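PDB 4AJ9: catalase-3 from Neurospora crassa, which catalyses the breakdown of hydrogen peroxide to oxygen and water with a heme cofactor, consistent with a role in protecting cells from peroxide. Local coordinates for residues A186-F191 and T294-E299; T453-Q458 and K669-F674; A463-A468 and A675-D680; N479-L484 and R494-L499. All blocks are in the same frame, centred on the assembly; numbering follows the deposited sequence.

How the contacts relate
Contact 1 lies in the catalase domain, and contacts 2 to 4 gather round helices 454-468, 474-487 and 489-499, with the chain's tail joining in contacts 2 and 3. Contact 1 is the one nearest the cofactor: the side chain of T294 lies about 9 Å from a heme and about 12 Å from that of the predicted active-site residue N138. Contacts 2 and 3 share helix 454-468, their centres about 11 Å apart, and D677 N probably hydrogen-bonds Q458 OE1 between them. Contact 4 is centred about 12 Å from contact 3, and R494 NE makes a salt bridge with D677 OD2. F191 packs on I464 and L484, which ties contact 1 to contacts 3 and 4.

Contact 1. Residues A186-F191 and T294-E299; sequences ALHTLF and TKFLPE
H188 swings its ring away from the backbone N (chi1 -166°) and out from helix 187-193, while CG of F296 sits between its own backbone N and carbonyl carbon; together these torsions bring the two rims to one place. The contact belongs to the catalase fold, whose antiparallel sheet contains strands 270-278 and 305-314; residues 294-299 lie in the connection between them, and a helix is fastened to that loop by a single side chain. ND1 of H188 donates to the carbonyl O of T294 over 2.9 Å, nearly straight at 163°. The acceptor sits at the edge of the imidazole, close to its plane, whereas the donor is tilted from the carbonyl plane. This bond gives a buried main-chain oxygen a partner and fixes the rotation of the imidazole.

With ND1 so engaged, the CE1-NE2 side of the ring faces F296. The rings touch at their rims without stacking, their planes inclined at 41° and their centroids 5.5 Å apart. Around them, Q444 and P445 of helix 443-450 touch H188, and W192, one turn further along its own helix, brings a third ring to it. The T294 hydroxyl is turned to other work: it accepts from K295 NZ at 3.1 Å and pairs with D292, which also forms a salt bridge with K295. That local network ties the loop to itself beside the histidine bond. At the aromatic junction, CE1 of H188 comes to 3.5 Å from CE2 of F296, with CD2 of the phenyl ring just as near.

Contact 2. Residues T453-Q458 and K669-F674; sequences TPVEQQ and KFLERF
V455 and L671 meet as two branched side chains laid slantwise across each other, each directed from its backbone toward the opposite segment. CG1 of V455, anti to its own backbone N (chi1 173°), reaches CB of L671 at 3.9 Å, and the second methyl, CG2, rests 3.7 Å from the main-chain O of L671. The valine's methyls thus lie on CB and the carbonyl of the residue where the short 3-10 segment 671-673 starts. L671 responds with both of its ends: CD2 lies against CG1 of the valine, and CD1 extends to the threonine, 4.3 Å from OG1 of T453. F674 completes the hydrophobic patch by its CB, which comes to 4.1 Å from CG1 of V455, while its ring leads away from the helix and touches V240.

The helical partner is the first turn of helix 454-468, and its start is a capping box. E456 N donates to OG1 of the N-cap residue T453 at 3.2 Å, and T453 N donates in return to OE1 of E456, on the lone pair away from the other carboxylate oxygen. S520 and I521 hold the same carboxylate from outside. Thus the helix start that carries V455 is shaped by its own polar bonds and set against the loop after helix 654-667. With no hydrogen bond or ion pair between the segments, this junction relies on apolar fit, while T453 and E456 spend polar atoms on the capping box.

Contact 3. Residues A463-A468 and A675-D680; sequences AIRFEA and AVDGDD
The guanidinium of R465 is met at its edge by the carboxylate of D677, whose plane is turned 66° from its own, so that the two flat groups neither stack nor lie side by side in one plane. OD1 of D677 stands close to the guanidinium plane and takes both terminal nitrogens: NH1 donates at 2.9 Å (144°) to the syn lone pair of OD1, and NH2 reaches OD1 at 2.9 Å in a weaker, equally bent bond. The pair is therefore a salt bridge forked on a single oxygen. The arginine chain is extended from CG to NE, and the two side chains come from opposite directions.

OD2 of D677, itself near NH2 of R465, makes a salt bridge with NE of R494, which sets the aspartate between two arginines. NH2 of R465 also donates to the main-chain O of R494, and NH1 to OD1 of N462. Were R465 an alanine, D677 OD1 would probably lose its charged partner here and the R494 carbonyl its guanidinium donor.

The carboxylate is held out by a type II turn from V676 to D679, where G678 takes backbone angles suited to glycine and D679 OD2 accepts from V676 N at 2.8 Å. The bridge thus ties the chain's tail to helix 454-468 and, through R494, to helix 489-499, with P606 and L607 of a second subunit packing alongside D677 and R465.

Contact 4. Residues N479-L484 and R494-L499; sequences NVLEQL and RVAVAL
L481 is pressed tightly onto the backbone of the facing helix: CD2 lies 3.7 Å from N of A496, and CD1 lies 3.8 Å from CB of the same residue. The small alanine lets a leucine come this near, in a helical hairpin whose segments 479-484 and 494-499 run nearly antiparallel, at 166°, with their axes 10.4 Å apart. CG of L481 is anti to its carbonyl carbon (chi1 -78°), a turn that brings both methyls round to the alanine although the side chain leaves its backbone at a slant. CD2 also touches CG1 of V495 at 3.9 Å. Beside it L484 crosses V495 at about a right angle, and its CD1 reaches both valine methyls, CG1 at 3.9 Å and CG2 at 4.0 Å.

Packing slackens toward L499, where CD1 comes only to 4.3 Å from CG of L481. The outer flanks of the hairpin are unlike its seam: E482 and V497 are exposed, the latter packing on L607 of a second subunit, while R494 directs its charge away to D490 and D677. Exchanging L481 for an alanine would probably open a gap opposite A496 and V495 and deprive L499 CD1 of this contact.

I464 of helix 454-468 lies against both L484 and V495, adding a third helix to this core. No polar bond crosses the seam, so the hairpin's cohesion here rests on buried aliphatic contact, with charged groups kept to its outer sides.

Contact 1. Residues A186-F191 and T294-E299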
loop_
_atom_site.group_PDB
_atom_site.type_symbol
_atom_site.label_atom_id
_atom_site.label_comp_id
_atom_site.label_asym_id
_atom_site.label_seq_id
_atom_site.Cartn_x
_atom_site.Cartn_y
_atom_site.Cartn_z
ATOM N N ALA C 186 34.952 -8.357 -2.964
ATOM C CA ALA C 186 34.469 -7.895 -1.659
ATOM C C ALA C 186 35.596 -7.711 -0.650
ATOM O O ALA C 186 35.407 -7.088 0.394
ATOM C CB ALA C 186 33.415 -8.877 -1.101
ATOM N N LEU C 187 36.780 -8.231 -0.959
ATOM C CA LEU C 187 37.843 -8.251 0.048
ATOM C C LEU C 187 38.316 -6.857 0.443
ATOM O O LEU C 187 38.779 -6.636 1.575
ATOM C CB LEU C 187 39.021 -9.110 -0.415
ATOM C CG LEU C 187 38.674 -10.594 -0.522
ATOM C CD1 LEU C 187 39.746 -11.331 -1.306
ATOM C CD2 LEU C 187 38.465 -11.223 0.862
ATOM N N HIS C 188 38.196 -5.902 -0.467
ATOM C CA HIS C 188 38.735 -4.578 -0.172
ATOM C C HIS C 188 37.871 -3.896 0.874
ATOM O O HIS C 188 38.358 -3.510 1.942
ATOM C CB HIS C 188 38.895 -3.720 -1.437
ATOM C CG HIS C 188 39.734 -2.490 -1.230
ATOM N ND1 HIS C 188 39.942 -1.551 -2.222
ATOM C CD2 HIS C 188 40.411 -2.043 -0.144
ATOM C CE1 HIS C 188 40.706 -0.580 -1.751
ATOM N NE2 HIS C 188 41.001 -0.851 -0.491
ATOM N N THR C 189 36.583 -3.763 0.587
ATOM C CA THR C 189 35.683 -3.157 1.551
ATOM C C THR C 189 35.711 -3.942 2.859
ATOM O O THR C 189 35.624 -3.362 3.936
ATOM C CB THR C 189 34.240 -3.047 1.001
ATOM O OG1 THR C 189 34.253 -2.264 -0.194
ATOM C CG2 THR C 189 33.317 -2.364 2.018
ATOM N N LEU C 190 35.868 -5.262 2.770
ATOM C CA LEU C 190 35.945 -6.077 3.972
ATOM C C LEU C 190 37.080 -5.603 4.899
ATOM O O LEU C 190 36.870 -5.395 6.094
ATOM C CB LEU C 190 36.101 -7.558 3.611
ATOM C CG LEU C 190 36.197 -8.553 4.772
ATOM C CD1 LEU C 190 34.935 -8.543 5.660
ATOM C CD2 LEU C 190 36.477 -9.944 4.229
ATOM N N PHE C 191 38.276 -5.419 4.348
ATOM C CA PHE C 191 39.423 -4.953 5.137
ATOM C C PHE C 191 39.138 -3.611 5.819
ATOM O O PHE C 191 39.497 -3.399 6.980
ATOM C CB PHE C 191 40.687 -4.869 4.262
ATOM C CG PHE C 191 41.511 -6.130 4.264
ATOM C CD1 PHE C 191 40.942 -7.349 3.930
ATOM C CD2 PHE C 191 42.846 -6.101 4.637
ATOM C CE1 PHE C 191 41.693 -8.507 3.954
ATOM C CE2 PHE C 191 43.601 -7.258 4.663
ATOM C CZ PHE C 191 43.024 -8.462 4.325
ATOM N N THR C 294 35.420 -0.752 -6.595
ATOM C CA THR C 294 36.176 -1.495 -5.594
ATOM C C THR C 294 37.573 -0.911 -5.435
ATOM O O THR C 294 38.393 -1.468 -4.717
ATOM C CB THR C 294 36.294 -3.013 -5.942
ATOM O OG1 THR C 294 37.091 -3.183 -7.123
ATOM C CG2 THR C 294 34.895 -3.632 -6.178
ATOM N N LYS C 295 37.836 0.204 -6.114
ATOM C CA LYS C 295 39.153 0.831 -6.084
ATOM C C LYS C 295 39.017 2.284 -5.645
ATOM O O LYS C 295 38.027 2.937 -5.969
ATOM C CB LYS C 295 39.800 0.801 -7.470
ATOM C CG LYS C 295 39.817 -0.558 -8.169
ATOM C CD LYS C 295 40.960 -1.429 -7.688
ATOM C CE LYS C 295 41.062 -2.714 -8.515
ATOM N NZ LYS C 295 39.782 -3.477 -8.538
ATOM N N PHE C 296 39.999 2.779 -4.893
ATOM C CA PHE C 296 40.118 4.216 -4.646
ATOM C C PHE C 296 41.358 4.791 -5.335
ATOM O O PHE C 296 42.250 4.051 -5.726
ATOM C CB PHE C 296 40.088 4.572 -3.144
ATOM C CG PHE C 296 41.280 4.082 -2.356
ATOM C CD1 PHE C 296 42.446 4.835 -2.292
ATOM C CD2 PHE C 296 41.224 2.882 -1.663
ATOM C CE1 PHE C 296 43.538 4.389 -1.568
ATOM C CE2 PHE C 296 42.307 2.425 -0.940
ATOM C CZ PHE C 296 43.472 3.176 -0.889
ATOM N N LEU C 297 41.392 6.108 -5.505
ATOM C CA LEU C 297 42.521 6.764 -6.153
ATOM C C LEU C 297 43.497 7.294 -5.108
ATOM O O LEU C 297 43.172 8.230 -4.377
ATOM C CB LEU C 297 42.022 7.911 -7.036
ATOM C CG LEU C 297 43.067 8.683 -7.849
ATOM C CD1 LEU C 297 43.757 7.770 -8.831
ATOM C CD2 LEU C 297 42.405 9.839 -8.580
ATOM N N PRO C 298 44.697 6.694 -5.024
ATOM C CA PRO C 298 45.687 7.175 -4.054
ATOM C C PRO C 298 45.864 8.687 -4.147
ATOM O O PRO C 298 45.930 9.229 -5.248
ATOM C CB PRO C 298 46.958 6.448 -4.482
ATOM C CG PRO C 298 46.450 5.150 -5.017
ATOM C CD PRO C 298 45.158 5.480 -5.723
ATOM N N GLU C 299 45.921 9.364 -3.005
ATOM C CA GLU C 299 46.030 10.815 -2.992
ATOM C C GLU C 299 47.365 11.302 -3.538
ATOM O O GLU C 299 47.507 12.471 -3.882
ATOM C CB GLU C 299 45.803 11.357 -1.581
ATOM C CG GLU C 299 44.331 11.315 -1.186
ATOM C CD GLU C 299 44.091 11.756 0.224
ATOM O OE1 GLU C 299 44.729 12.741 0.654
ATOM O OE2 GLU C 299 43.260 11.107 0.897
#

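Contact 2. Residues T453-Q458 and K669-F674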
loop_
_atom_site.group_PDB
_atom_site.type_symbol
_atom_site.label_atom_id
_atom_site.label_comp_id
_atom_site.label_asym_id
_atom_site.label_seq_id
_atom_site.Cartn_x
_atom_site.Cartn_y
_atom_site.Cartn_z
ATOM N N THR C 453 49.108 1.598 10.697
ATOM C CA THR C 453 50.122 1.406 11.732
ATOM C C THR C 453 50.141 -0.052 12.193
ATOM O O THR C 453 49.196 -0.809 11.938
ATOM C CB THR C 453 49.894 2.324 12.958
ATOM O OG1 THR C 453 48.809 1.820 13.744
ATOM C CG2 THR C 453 49.593 3.745 12.528
ATOM N N PRO C 454 51.232 -0.467 12.854
ATOM C CA PRO C 454 51.358 -1.868 13.267
ATOM C C PRO C 454 50.212 -2.366 14.158
ATOM O O PRO C 454 49.741 -3.480 13.949
ATOM C CB PRO C 454 52.678 -1.882 14.041
ATOM C CG PRO C 454 53.480 -0.793 13.398
ATOM C CD PRO C 454 52.479 0.288 13.077
ATOM N N VAL C 455 49.795 -1.582 15.143
ATOM C CA VAL C 455 48.714 -2.003 16.033
ATOM C C VAL C 455 47.380 -1.912 15.294
ATOM O O VAL C 455 46.462 -2.708 15.517
ATOM C CB VAL C 455 48.665 -1.143 17.311
ATOM C CG1 VAL C 455 47.420 -1.486 18.139
ATOM C CG2 VAL C 455 49.934 -1.353 18.132
ATOM N N GLU C 456 47.288 -0.931 14.405
ATOM C CA GLU C 456 46.123 -0.774 13.546
ATOM C C GLU C 456 45.958 -2.004 12.658
ATOM O O GLU C 456 44.849 -2.509 12.482
ATOM C CB GLU C 456 46.281 0.479 12.695
ATOM C CG GLU C 456 44.989 1.051 12.188
ATOM C CD GLU C 456 45.151 2.460 11.658
ATOM O OE1 GLU C 456 46.296 2.845 11.310
ATOM O OE2 GLU C 456 44.132 3.176 11.591
ATOM N N GLN C 457 47.067 -2.489 12.104
ATOM C CA GLN C 457 47.055 -3.736 11.337
ATOM C C GLN C 457 46.618 -4.884 12.235
ATOM O O GLN C 457 45.911 -5.802 11.806
ATOM C CB GLN C 457 48.443 -4.028 10.757
ATOM C CG GLN C 457 48.889 -3.072 9.657
ATOM C CD GLN C 457 50.273 -3.424 9.124
ATOM O OE1 GLN C 457 51.078 -4.013 9.838
ATOM N NE2 GLN C 457 50.546 -3.081 7.864
ATOM N N GLN C 458 47.034 -4.830 13.494
ATOM C CA GLN C 458 46.677 -5.892 14.424
ATOM C C GLN C 458 45.165 -5.896 14.669
ATOM O O GLN C 458 44.561 -6.956 14.787
ATOM C CB GLN C 458 47.449 -5.763 15.743
ATOM C CG GLN C 458 47.261 -6.957 16.684
ATOM C CD GLN C 458 47.853 -8.238 16.143
ATOM O OE1 GLN C 458 49.072 -8.362 15.996
ATOM N NE2 GLN C 458 46.999 -9.211 15.861
ATOM N N LYS C 669 43.401 7.134 21.762
ATOM C CA LYS C 669 43.646 5.753 22.164
ATOM C C LYS C 669 45.135 5.519 22.357
ATOM O O LYS C 669 45.957 5.913 21.519
ATOM C CB LYS C 669 43.110 4.764 21.125
ATOM C CG LYS C 669 41.592 4.760 20.971
ATOM C CD LYS C 669 40.904 4.241 22.215
ATOM C CE LYS C 669 39.598 3.532 21.848
ATOM N NZ LYS C 669 38.722 3.362 23.035
ATOM N N PHE C 670 45.476 4.867 23.460
ATOM C CA PHE C 670 46.858 4.550 23.752
ATOM C C PHE C 670 47.178 3.127 23.335
ATOM O O PHE C 670 46.928 2.175 24.068
ATOM C CB PHE C 670 47.163 4.833 25.220
ATOM C CG PHE C 670 47.279 6.292 25.510
ATOM C CD1 PHE C 670 46.145 7.068 25.682
ATOM C CD2 PHE C 670 48.520 6.910 25.532
ATOM C CE1 PHE C 670 46.247 8.423 25.913
ATOM C CE2 PHE C 670 48.631 8.268 25.765
ATOM C CZ PHE C 670 47.488 9.027 25.960
ATOM N N LEU C 671 47.735 3.005 22.134
ATOM C CA LEU C 671 47.882 1.720 21.461
ATOM C C LEU C 671 48.982 0.839 22.046
ATOM O O LEU C 671 49.133 -0.319 21.646
ATOM C CB LEU C 671 48.135 1.935 19.966
ATOM C CG LEU C 671 47.048 2.697 19.206
ATOM C CD1 LEU C 671 47.413 2.812 17.719
ATOM C CD2 LEU C 671 45.696 2.021 19.389
ATOM N N GLU C 672 49.747 1.370 22.992
ATOM C CA GLU C 672 50.792 0.561 23.608
ATOM C C GLU C 672 50.183 -0.521 24.483
ATOM O O GLU C 672 50.875 -1.442 24.905
ATOM C CB GLU C 672 51.772 1.416 24.416
ATOM C CG GLU C 672 51.157 2.640 25.046
ATOM C CD GLU C 672 51.056 3.796 24.072
ATOM O OE1 GLU C 672 52.107 4.244 23.567
ATOM O OE2 GLU C 672 49.929 4.257 23.816
ATOM N N ARG C 673 48.881 -0.411 24.737
ATOM C CA ARG C 673 48.192 -1.333 25.644
ATOM C C ARG C 673 47.650 -2.568 24.940
ATOM O O ARG C 673 46.976 -3.402 25.555
ATOM C CB ARG C 673 47.051 -0.614 26.363
ATOM C CG ARG C 673 47.513 0.586 27.164
ATOM C CD ARG C 673 46.383 1.200 27.969
ATOM N NE ARG C 673 46.758 2.539 28.402
ATOM C CZ ARG C 673 45.901 3.492 28.745
ATOM N NH1 ARG C 673 44.596 3.260 28.728
ATOM N NH2 ARG C 673 46.360 4.681 29.112
ATOM N N PHE C 674 47.949 -2.689 23.651
ATOM C CA PHE C 674 47.447 -3.801 22.857
ATOM C C PHE C 674 48.558 -4.679 22.306
ATOM O O PHE C 674 49.420 -4.209 21.566
ATOM C CB PHE C 674 46.570 -3.274 21.724
ATOM C CG PHE C 674 45.407 -2.479 22.216
ATOM C CD1 PHE C 674 45.543 -1.127 22.475
ATOM C CD2 PHE C 674 44.191 -3.094 22.481
ATOM C CE1 PHE C 674 44.480 -0.389 22.954
ATOM C CE2 PHE C 674 43.126 -2.354 22.966
ATOM C CZ PHE C 674 43.273 -1.006 23.199
#

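Contact 3. Residues A463-A468 and A675-D680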
loop_
_atom_site.group_PDB
_atom_site.type_symbol
_atom_site.label_atom_id
_atom_site.label_comp_id
_atom_site.label_asym_id
_atom_site.label_seq_id
_atom_site.Cartn_x
_atom_site.Cartn_y
_atom_site.Cartn_z
ATOM N N ALA C 463 40.069 -8.539 14.219
ATOM C CA ALA C 463 38.667 -8.487 13.829
ATOM C C ALA C 463 38.355 -9.670 12.911
ATOM O O ALA C 463 37.331 -10.344 13.056
ATOM C CB ALA C 463 38.350 -7.156 13.148
ATOM N N ILE C 464 39.252 -9.937 11.967
ATOM C CA ILE C 464 39.072 -11.082 11.075
ATOM C C ILE C 464 39.100 -12.385 11.864
ATOM O O ILE C 464 38.286 -13.281 11.622
ATOM C CB ILE C 464 40.132 -11.118 9.959
ATOM C CG1 ILE C 464 40.037 -9.851 9.094
ATOM C CG2 ILE C 464 39.963 -12.380 9.109
ATOM C CD1 ILE C 464 41.181 -9.706 8.047
ATOM N N ARG C 465 40.033 -12.490 12.812
ATOM C CA ARG C 465 40.073 -13.656 13.703
ATOM C C ARG C 465 38.752 -13.825 14.454
ATOM O O ARG C 465 38.203 -14.925 14.535
ATOM C CB ARG C 465 41.207 -13.522 14.735
ATOM C CG ARG C 465 42.612 -13.712 14.182
ATOM C CD ARG C 465 43.665 -13.314 15.243
ATOM N NE ARG C 465 45.011 -13.781 14.912
ATOM C CZ ARG C 465 46.121 -13.393 15.540
ATOM N NH1 ARG C 465 46.066 -12.498 16.524
ATOM N NH2 ARG C 465 47.295 -13.893 15.172
ATOM N N PHE C 466 38.254 -12.738 15.032
ATOM C CA PHE C 466 37.009 -12.815 15.798
ATOM C C PHE C 466 35.876 -13.322 14.894
ATOM O O PHE C 466 35.234 -14.333 15.191
ATOM C CB PHE C 466 36.670 -11.447 16.411
ATOM C CG PHE C 466 35.283 -11.364 17.002
ATOM C CD1 PHE C 466 34.202 -11.004 16.211
ATOM C CD2 PHE C 466 35.065 -11.631 18.354
ATOM C CE1 PHE C 466 32.917 -10.922 16.744
ATOM C CE2 PHE C 466 33.780 -11.551 18.901
ATOM C CZ PHE C 466 32.703 -11.192 18.093
ATOM N N GLU C 467 35.665 -12.624 13.779
ATOM C CA GLU C 467 34.588 -12.935 12.834
ATOM C C GLU C 467 34.663 -14.332 12.231
ATOM O O GLU C 467 33.679 -15.069 12.233
ATOM C CB GLU C 467 34.548 -11.893 11.707
ATOM C CG GLU C 467 34.277 -10.475 12.207
ATOM C CD GLU C 467 33.029 -9.861 11.606
ATOM O OE1 GLU C 467 32.523 -10.393 10.592
ATOM O OE2 GLU C 467 32.555 -8.837 12.147
ATOM N N ALA C 468 35.825 -14.687 11.694
ATOM C CA ALA C 468 35.979 -15.951 10.996
ATOM C C ALA C 468 35.822 -17.158 11.929
ATOM O O ALA C 468 35.396 -18.233 11.504
ATOM C CB ALA C 468 37.329 -15.990 10.276
ATOM N N ALA C 675 48.522 -5.955 22.678
ATOM C CA ALA C 675 49.514 -6.929 22.235
ATOM C C ALA C 675 49.474 -7.148 20.721
ATOM O O ALA C 675 48.406 -7.319 20.135
ATOM C CB ALA C 675 49.298 -8.261 22.956
ATOM N N VAL C 676 50.647 -7.156 20.100
ATOM C CA VAL C 676 50.782 -7.491 18.688
ATOM C C VAL C 676 51.352 -8.900 18.571
ATOM O O VAL C 676 52.085 -9.339 19.455
ATOM C CB VAL C 676 51.706 -6.504 17.954
ATOM C CG1 VAL C 676 51.979 -6.987 16.542
ATOM C CG2 VAL C 676 51.084 -5.124 17.927
ATOM N N ASP C 677 50.998 -9.612 17.500
ATOM C CA ASP C 677 51.445 -10.986 17.314
ATOM C C ASP C 677 52.960 -11.049 17.429
ATOM O O ASP C 677 53.656 -10.248 16.816
ATOM C CB ASP C 677 50.998 -11.518 15.954
ATOM C CG ASP C 677 49.505 -11.719 15.879
ATOM O OD1 ASP C 677 48.935 -12.222 16.870
ATOM O OD2 ASP C 677 48.898 -11.355 14.844
ATOM N N GLY C 678 53.457 -12.000 18.218
ATOM C CA GLY C 678 54.884 -12.142 18.442
ATOM C C GLY C 678 55.327 -11.643 19.807
ATOM O O GLY C 678 56.377 -12.046 20.311
ATOM N N ASP C 679 54.519 -10.778 20.414
ATOM C CA ASP C 679 54.869 -10.164 21.694
ATOM C C ASP C 679 55.060 -11.157 22.833
ATOM O O ASP C 679 55.900 -10.943 23.706
ATOM C CB ASP C 679 53.826 -9.121 22.110
ATOM C CG ASP C 679 53.968 -7.818 21.350
ATOM O OD1 ASP C 679 54.988 -7.644 20.639
ATOM O OD2 ASP C 679 53.057 -6.970 21.462
ATOM N N ASP C 680 54.280 -12.233 22.826
ATOM C CA ASP C 680 54.246 -13.149 23.966
ATOM C C ASP C 680 55.220 -14.317 23.834
ATOM O O ASP C 680 55.198 -15.245 24.642
ATOM C CB ASP C 680 52.820 -13.664 24.205
ATOM C CG ASP C 680 52.275 -14.460 23.029
ATOM O OD1 ASP C 680 52.717 -14.216 21.882
ATOM O OD2 ASP C 680 51.402 -15.330 23.255
#

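Contact 4. Residues N479-L484 and R494-L499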
loop_
_atom_site.group_PDB
_atom_site.type_symbol
_atom_site.label_atom_id
_atom_site.label_comp_id
_atom_site.label_asym_id
_atom_site.label_seq_id
_atom_site.Cartn_x
_atom_site.Cartn_y
_atom_site.Cartn_z
ATOM N N ASN C 479 38.464 -21.477 2.537
ATOM C CA ASN C 479 38.272 -20.594 1.388
ATOM C C ASN C 479 38.645 -19.166 1.748
ATOM O O ASN C 479 39.267 -18.458 0.962
ATOM C CB ASN C 479 36.823 -20.671 0.894
ATOM C CG ASN C 479 36.490 -22.016 0.307
ATOM O OD1 ASN C 479 37.384 -22.774 -0.043
ATOM N ND2 ASN C 479 35.202 -22.321 0.187
ATOM N N VAL C 480 38.257 -18.745 2.947
ATOM C CA VAL C 480 38.630 -17.426 3.446
ATOM C C VAL C 480 40.155 -17.275 3.554
ATOM O O VAL C 480 40.712 -16.287 3.091
ATOM C CB VAL C 480 37.945 -17.128 4.798
ATOM C CG1 VAL C 480 38.510 -15.869 5.426
ATOM C CG2 VAL C 480 36.438 -16.999 4.597
ATOM N N LEU C 481 40.830 -18.265 4.143
ATOM C CA LEU C 481 42.297 -18.225 4.248
ATOM C C LEU C 481 42.956 -18.154 2.876
ATOM O O LEU C 481 43.901 -17.404 2.672
ATOM C CB LEU C 481 42.839 -19.441 5.003
ATOM C CG LEU C 481 42.698 -19.383 6.523
ATOM C CD1 LEU C 481 43.261 -20.647 7.144
ATOM C CD2 LEU C 481 43.405 -18.151 7.075
ATOM N N GLU C 482 42.459 -18.956 1.940
ATOM C CA GLU C 482 43.029 -18.974 0.601
ATOM C C GLU C 482 42.950 -17.589 -0.042
ATOM O O GLU C 482 43.876 -17.154 -0.730
ATOM C CB GLU C 482 42.326 -20.013 -0.267
ATOM C CG GLU C 482 42.729 -19.953 -1.716
ATOM C CD GLU C 482 42.146 -21.089 -2.526
ATOM O OE1 GLU C 482 40.903 -21.219 -2.560
ATOM O OE2 GLU C 482 42.931 -21.853 -3.130
ATOM N N GLN C 483 41.843 -16.891 0.191
ATOM C CA GLN C 483 41.690 -15.523 -0.301
ATOM C C GLN C 483 42.547 -14.515 0.451
ATOM O O GLN C 483 43.169 -13.650 -0.163
ATOM C CB GLN C 483 40.219 -15.104 -0.289
ATOM C CG GLN C 483 39.367 -15.931 -1.228
ATOM C CD GLN C 483 39.809 -15.801 -2.673
ATOM O OE1 GLN C 483 40.059 -14.696 -3.153
ATOM N NE2 GLN C 483 39.905 -16.928 -3.375
ATOM N N LEU C 484 42.576 -14.597 1.777
ATOM C CA LEU C 484 43.398 -13.650 2.524
ATOM C C LEU C 484 44.849 -13.781 2.086
ATOM O O LEU C 484 45.561 -12.791 1.980
ATOM C CB LEU C 484 43.302 -13.899 4.027
ATOM C CG LEU C 484 41.937 -13.609 4.652
ATOM C CD1 LEU C 484 41.961 -14.000 6.125
ATOM C CD2 LEU C 484 41.563 -12.136 4.474
ATOM N N ARG C 494 48.641 -15.161 10.316
ATOM C CA ARG C 494 48.195 -14.679 11.612
ATOM C C ARG C 494 46.721 -15.009 11.878
ATOM O O ARG C 494 46.360 -15.398 12.987
ATOM C CB ARG C 494 48.515 -13.188 11.755
ATOM C CG ARG C 494 50.014 -12.951 11.906
ATOM C CD ARG C 494 50.439 -11.564 11.477
ATOM N NE ARG C 494 50.114 -10.547 12.468
ATOM C CZ ARG C 494 50.416 -9.259 12.332
ATOM N NH1 ARG C 494 51.052 -8.828 11.241
ATOM N NH2 ARG C 494 50.087 -8.398 13.277
ATOM N N VAL C 495 45.882 -14.894 10.850
ATOM C CA VAL C 495 44.479 -15.291 10.967
ATOM C C VAL C 495 44.355 -16.807 11.132
ATOM O O VAL C 495 43.617 -17.286 11.990
ATOM C CB VAL C 495 43.646 -14.829 9.744
ATOM C CG1 VAL C 495 42.278 -15.516 9.729
ATOM C CG2 VAL C 495 43.510 -13.299 9.730
ATOM N N ALA C 496 45.086 -17.553 10.312
ATOM C CA ALA C 496 45.061 -19.013 10.376
ATOM C C ALA C 496 45.295 -19.519 11.798
ATOM O O ALA C 496 44.691 -20.501 12.216
ATOM C CB ALA C 496 46.098 -19.615 9.422
ATOM N N VAL C 497 46.170 -18.849 12.540
ATOM C CA VAL C 497 46.458 -19.276 13.907
ATOM C C VAL C 497 45.176 -19.398 14.717
ATOM O O VAL C 497 44.931 -20.417 15.360
ATOM C CB VAL C 497 47.403 -18.309 14.627
ATOM C CG1 VAL C 497 47.457 -18.647 16.122
ATOM C CG2 VAL C 497 48.793 -18.376 14.013
ATOM N N ALA C 498 44.355 -18.352 14.673
ATOM C CA ALA C 498 43.103 -18.314 15.429
ATOM C C ALA C 498 42.143 -19.441 15.059
ATOM O O ALA C 498 41.428 -19.968 15.912
ATOM C CB ALA C 498 42.421 -16.941 15.249
ATOM N N LEU C 499 42.128 -19.802 13.780
ATOM C CA LEU C 499 41.195 -20.788 13.254
ATOM C C LEU C 499 41.731 -22.214 13.377
ATOM O O LEU C 499 41.053 -23.172 13.021
ATOM C CB LEU C 499 40.900 -20.473 11.791
ATOM C CG LEU C 499 40.472 -19.025 11.525
ATOM C CD1 LEU C 499 40.219 -18.795 10.042
ATOM C CD2 LEU C 499 39.233 -18.693 12.341
#